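Local coordinates for protein LysR family transcriptional regulator (Vibrio vulnificus, PDB 5B7H) that probably acts as a DNA-binding transcription factor of the LysR family, an OxyR-type regulator whose regulatory domain, without the DNA-binding part, makes up this chain, at residues Q87-A99 / V156-I170. The protein carries 1 engineered substitution. Sequence-based numbering, arbitrary orientation. Where two conformers were deposited one is given.
Sequences QDPFKMVISRHQA and VANGLGTTFIPQMAI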
loop_
_atom_site.group_PDB
_atom_site.type_symbol
_atom_site.label_atom_id
_atom_site.label_comp_id
_atom_site.label_asym_id
_atom_site.label_seq_id
_atom_site.Cartn_x
_atom_site.Cartn_y
_atom_site.Cartn_z
ATOM N N GLN A 87 -7.929 2.740 19.785
ATOM C CA GLN A 87 -7.585 4.072 19.318
ATOM C C GLN A 87 -6.174 3.996 18.744
ATOM O O GLN A 87 -5.313 3.317 19.316
ATOM C CB GLN A 87 -7.627 5.053 20.517
ATOM C CG GLN A 87 -9.050 5.345 21.046
ATOM C CD GLN A 87 -9.663 4.147 21.759
ATOM O OE1 GLN A 87 -9.059 3.585 22.696
ATOM N NE2 GLN A 87 -10.860 3.707 21.294
ATOM N N ASP A 88 -5.939 4.707 17.647
ATOM C CA ASP A 88 -4.675 4.699 16.917
ATOM C C ASP A 88 -4.198 6.147 16.910
ATOM O O ASP A 88 -4.802 6.992 16.241
ATOM C CB ASP A 88 -4.985 4.175 15.503
ATOM C CG ASP A 88 -3.756 4.019 14.574
ATOM O OD1 ASP A 88 -2.607 3.786 15.037
ATOM O OD2 ASP A 88 -4.023 4.097 13.340
ATOM N N PRO A 89 -3.180 6.485 17.676
ATOM C CA PRO A 89 -2.717 7.873 17.751
ATOM C C PRO A 89 -2.205 8.402 16.421
ATOM O O PRO A 89 -1.715 7.643 15.585
ATOM C CB PRO A 89 -1.568 7.813 18.765
ATOM C CG PRO A 89 -1.864 6.629 19.567
ATOM C CD PRO A 89 -2.491 5.614 18.628
ATOM N N PHE A 90 -2.250 9.734 16.268
ATOM C CA PHE A 90 -1.641 10.415 15.130
ATOM C C PHE A 90 -0.314 11.025 15.554
ATOM O O PHE A 90 -0.163 11.519 16.690
ATOM C CB PHE A 90 -2.534 11.554 14.638
ATOM C CG PHE A 90 -3.733 11.096 13.859
ATOM C CD1 PHE A 90 -4.997 11.383 14.269
ATOM C CD2 PHE A 90 -3.571 10.369 12.695
ATOM C CE1 PHE A 90 -6.113 10.948 13.534
ATOM C CE2 PHE A 90 -4.697 9.944 11.971
ATOM C CZ PHE A 90 -5.956 10.250 12.398
ATOM N N LYS A 91 0.640 11.003 14.642
ATOM C CA LYS A 91 1.861 11.775 14.802
ATOM C C LYS A 91 2.044 12.620 13.555
ATOM O O LYS A 91 1.363 12.443 12.547
ATOM C CB LYS A 91 3.060 10.840 14.914
ATOM C CG LYS A 91 3.026 9.941 16.167
ATOM C CD LYS A 91 3.247 10.784 17.390
ATOM C CE LYS A 91 3.722 9.898 18.534
ATOM N NZ LYS A 91 2.610 9.094 18.993
ATOM N N MET A 92 2.939 13.587 13.635
ATOM C CA MET A 92 3.397 14.263 12.428
ATOM C C MET A 92 4.798 13.777 12.090
ATOM O O MET A 92 5.546 13.288 12.943
ATOM C CB MET A 92 3.367 15.790 12.624
ATOM C CG MET A 92 1.960 16.279 12.946
ATOM S SD MET A 92 1.805 18.073 12.924
ATOM C CE MET A 92 2.022 18.347 11.149
ATOM N N VAL A 93 5.179 13.920 10.829
ATOM C CA VAL A 93 6.516 13.524 10.418
ATOM C C VAL A 93 7.107 14.634 9.562
ATOM O O VAL A 93 6.400 15.322 8.824
ATOM C CB VAL A 93 6.577 12.183 9.627
ATOM C CG1 VAL A 93 6.358 10.980 10.499
ATOM C CG2 VAL A 93 5.564 12.208 8.455
ATOM N N ILE A 94 8.414 14.806 9.663
ATOM C CA ILE A 94 9.180 15.702 8.801
ATOM C C ILE A 94 10.504 15.023 8.472
ATOM O O ILE A 94 10.964 14.116 9.168
ATOM C CB ILE A 94 9.466 17.072 9.462
ATOM C CG1 ILE A 94 10.367 16.910 10.695
ATOM C CG2 ILE A 94 8.176 17.740 9.831
ATOM C CD1 ILE A 94 10.679 18.260 11.427
ATOM N N SER A 95 11.124 15.447 7.386
ATOM C CA SER A 95 12.450 14.904 7.127
ATOM C C SER A 95 13.474 15.453 8.120
ATOM O O SER A 95 13.395 16.599 8.581
ATOM C CB SER A 95 12.881 15.211 5.702
ATOM O OG SER A 95 13.117 16.592 5.571
ATOM N N ARG A 96 14.459 14.603 8.452
ATOM C CA ARG A 96 15.578 15.048 9.280
ATOM C C ARG A 96 16.210 16.317 8.718
ATOM O O ARG A 96 16.620 17.206 9.483
ATOM C CB ARG A 96 16.607 13.918 9.267
ATOM C CG ARG A 96 17.870 14.176 10.041
ATOM C CD ARG A 96 17.541 14.362 11.509
ATOM N NE ARG A 96 17.396 13.120 12.284
ATOM C CZ ARG A 96 17.466 13.115 13.623
ATOM N NH1 ARG A 96 17.652 14.275 14.266
ATOM N NH2 ARG A 96 17.356 11.982 14.315
ATOM N N HIS A 97 16.288 16.420 7.369
ATOM C CA HIS A 97 16.973 17.548 6.716
ATOM C C HIS A 97 16.187 18.834 6.829
ATOM O O HIS A 97 16.739 19.916 6.583
ATOM C CB HIS A 97 17.246 17.233 5.244
ATOM C CG HIS A 97 18.117 16.029 5.053
ATOM N ND1 HIS A 97 17.844 15.048 4.117
ATOM C CD2 HIS A 97 19.239 15.630 5.703
ATOM C CE1 HIS A 97 18.769 14.106 4.189
ATOM N NE2 HIS A 97 19.627 14.434 5.144
ATOM N N GLN A 98 14.915 18.729 7.198
ATOM C CA GLN A 98 13.982 19.848 7.290
ATOM C C GLN A 98 13.654 20.159 8.733
ATOM O O GLN A 98 12.852 21.064 8.990
ATOM C CB GLN A 98 12.661 19.503 6.561
ATOM C CG GLN A 98 12.677 19.815 5.063
ATOM C CD GLN A 98 12.548 21.302 4.834
ATOM O OE1 GLN A 98 12.072 22.011 5.718
ATOM N NE2 GLN A 98 12.990 21.792 3.669
ATOM N N ALA A 99 14.243 19.411 9.674
ATOM C CA ALA A 99 13.934 19.558 11.090
ATOM C C ALA A 99 14.336 20.921 11.641
ATOM O O ALA A 99 13.851 21.302 12.711
ATOM C CB ALA A 99 14.570 18.419 11.888
ATOM N N VAL A 156 7.191 13.668 1.931
ATOM C CA VAL A 156 7.746 14.277 3.139
ATOM C C VAL A 156 9.224 13.939 3.240
ATOM O O VAL A 156 10.051 14.795 3.588
ATOM C CB VAL A 156 6.934 13.809 4.365
ATOM C CG1 VAL A 156 7.627 14.267 5.678
ATOM C CG2 VAL A 156 5.508 14.396 4.305
ATOM N N ALA A 157 9.581 12.670 2.955
ATOM C CA ALA A 157 10.999 12.274 2.976
ATOM C C ALA A 157 11.847 13.039 1.970
ATOM O O ALA A 157 13.053 13.205 2.161
ATOM C CB ALA A 157 11.163 10.772 2.792
ATOM N N ASN A 158 11.243 13.471 0.855
ATOM C CA ASN A 158 11.957 14.314 -0.105
ATOM C C ASN A 158 12.124 15.756 0.381
ATOM O O ASN A 158 12.712 16.580 -0.351
ATOM C CB ASN A 158 11.117 14.274 -1.412
ATOM C CG ASN A 158 11.841 14.869 -2.639
ATOM O OD1 ASN A 158 13.063 14.639 -2.928
ATOM N ND2 ASN A 158 11.062 15.518 -3.412
ATOM N N GLY A 159 11.534 16.106 1.527
ATOM C CA GLY A 159 11.703 17.419 2.128
ATOM C C GLY A 159 10.627 18.422 1.772
ATOM O O GLY A 159 10.807 19.630 2.026
ATOM N N LEU A 160 9.489 17.960 1.251
ATOM C CA LEU A 160 8.508 18.899 0.691
ATOM C C LEU A 160 7.615 19.521 1.761
ATOM O O LEU A 160 7.008 20.573 1.531
ATOM C CB LEU A 160 7.701 18.235 -0.422
ATOM C CG LEU A 160 8.536 17.575 -1.523
ATOM C CD1 LEU A 160 7.607 17.098 -2.666
ATOM C CD2 LEU A 160 9.636 18.574 -2.010
ATOM N N GLY A 161 7.557 18.923 2.947
ATOM C CA GLY A 161 6.710 19.486 3.979
ATOM C C GLY A 161 6.435 18.446 5.041
ATOM O O GLY A 161 7.326 17.669 5.411
ATOM N N THR A 162 5.232 18.437 5.581
ATOM C CA THR A 162 4.925 17.572 6.720
ATOM C C THR A 162 3.573 16.914 6.482
ATOM O O THR A 162 2.824 17.301 5.579
ATOM C CB THR A 162 4.923 18.394 8.023
ATOM O OG1 THR A 162 4.749 17.520 9.145
ATOM C CG2 THR A 162 3.790 19.471 8.064
ATOM N N THR A 163 3.252 15.905 7.284
ATOM C CA THR A 163 1.917 15.328 7.208
ATOM C C THR A 163 1.648 14.579 8.505
ATOM O O THR A 163 2.514 14.483 9.375
ATOM C CB THR A 163 1.811 14.366 6.005
ATOM O OG1 THR A 163 0.403 14.122 5.743
ATOM C CG2 THR A 163 2.559 13.025 6.271
ATOM N N PHE A 164 0.425 14.072 8.619
ATOM C CA PHE A 164 -0.052 13.255 9.739
ATOM C C PHE A 164 -0.000 11.791 9.355
ATOM O O PHE A 164 -0.446 11.413 8.269
ATOM C CB PHE A 164 -1.499 13.607 10.105
ATOM C CG PHE A 164 -1.739 15.096 10.315
ATOM C CD1 PHE A 164 -2.292 15.880 9.314
ATOM C CD2 PHE A 164 -1.436 15.703 11.525
ATOM C CE1 PHE A 164 -2.547 17.217 9.533
ATOM C CE2 PHE A 164 -1.665 17.061 11.745
ATOM C CZ PHE A 164 -2.208 17.819 10.733
ATOM N N ILE A 165 0.497 10.963 10.282
ATOM C CA ILE A 165 0.682 9.518 10.089
ATOM C C ILE A 165 0.090 8.753 11.269
ATOM O O ILE A 165 0.337 9.129 12.422
ATOM C CB ILE A 165 2.183 9.155 9.984
ATOM C CG1 ILE A 165 2.807 9.871 8.781
ATOM C CG2 ILE A 165 2.354 7.658 9.758
ATOM C CD1 ILE A 165 2.066 9.541 7.475
ATOM N N PRO A 166 -0.629 7.659 11.049
ATOM C CA PRO A 166 -1.112 6.871 12.183
ATOM C C PRO A 166 0.004 6.041 12.807
ATOM O O PRO A 166 0.921 5.545 12.133
ATOM C CB PRO A 166 -2.176 5.964 11.534
ATOM C CG PRO A 166 -1.733 5.790 10.121
ATOM C CD PRO A 166 -1.009 7.095 9.738
ATOM N N GLN A 167 -0.119 5.892 14.123
ATOM C CA GLN A 167 0.855 5.161 14.906
ATOM C C GLN A 167 1.047 3.756 14.394
ATOM O O GLN A 167 2.185 3.267 14.356
ATOM C CB GLN A 167 0.473 5.142 16.382
ATOM C CG GLN A 167 1.627 4.594 17.254
ATOM C CD GLN A 167 2.859 5.485 17.218
ATOM O OE1 GLN A 167 2.740 6.710 17.332
ATOM N NE2 GLN A 167 4.034 4.882 17.090
ATOM N N MET A 168 -0.039 3.091 13.945
ATOM C CA MET A 168 0.181 1.716 13.512
ATOM C C MET A 168 1.117 1.627 12.312
ATOM O O MET A 168 1.801 0.612 12.125
ATOM C CB MET A 168 -1.140 0.981 13.258
ATOM C CG MET A 168 -1.973 1.620 12.152
ATOM S SD MET A 168 -3.420 0.589 11.683
ATOM C CE MET A 168 -4.384 0.666 13.208
ATOM N N ALA A 169 1.150 2.663 11.469
ATOM C CA ALA A 169 2.098 2.644 10.350
ATOM C C ALA A 169 3.533 2.760 10.845
ATOM O O ALA A 169 4.437 2.058 10.329
ATOM C CB ALA A 169 1.750 3.760 9.357
ATOM N N ILE A 170 3.764 3.654 11.813
ATOM C CA ILE A 170 5.094 3.790 12.394
ATOM C C ILE A 170 5.529 2.482 13.026
ATOM O O ILE A 170 6.680 2.028 12.837
ATOM C CB ILE A 170 5.098 4.923 13.428
ATOM C CG1 ILE A 170 4.723 6.233 12.743
ATOM C CG2 ILE A 170 6.475 5.025 14.035
ATOM C CD1 ILE A 170 4.554 7.378 13.747
HETATM O O HOH W 1 9.996 17.070 5.187
HETATM O O HOH W 2 14.976 15.643 2.747
#
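K91 and I165 face each other as an antiparallel hydrogen-bonded pair. K91 N reaches I165 O at 2.9 Å with a nearly straight N-H (171°), and I165 N returns a bond to K91 O. V93 N bonds to T163 O in the same ladder.

The K91 side chain runs from this ladder to helix 167-171. CB and CG pass across I170 CD1, with CG at 3.8 Å. CG and CE both touch Q167 OE1, with CD a little farther off. Bends at chi2 (-70°) and chi4 (-72°) turn NZ back to Q167 OE1, to which it donates at 2.9 Å, tilted out of the amide plane. Q167 NE2 bonds to D171, so both ends of the amide are held.

On the same face, in the conformers given here, V93 CG2 packs on I165 CG1 at 3.6 Å and on T163 CG2. Helix 149-157 covers I165 and T163. On the other face, M92 lies alongside F164, and its SD makes an oblique Met-aromatic contact 4.8 Å from the ring centroid. T162 OG1 donates to V93 O at 2.8 Å, from above the carbonyl plane.

P166 is the N-cap of helix 167-171. D88 OD1 accepts M168 N at 2.9 Å through its syn lone pair, while D88 OD2 forms a salt bridge with R192. Q167 N bonds to P89 O. At the far end, a Schellman motif at G159 closes helix 149-157, and a water joins S95 N to V156 O and G161 O.

Within this chain, strand 163-166 is an edge strand of the mixed sheet, antiparallel to strand 81-95. It lies between helix 149-157 and helix 167-171 in the periplasmic-binding-protein-like fold of LysR regulatory domains.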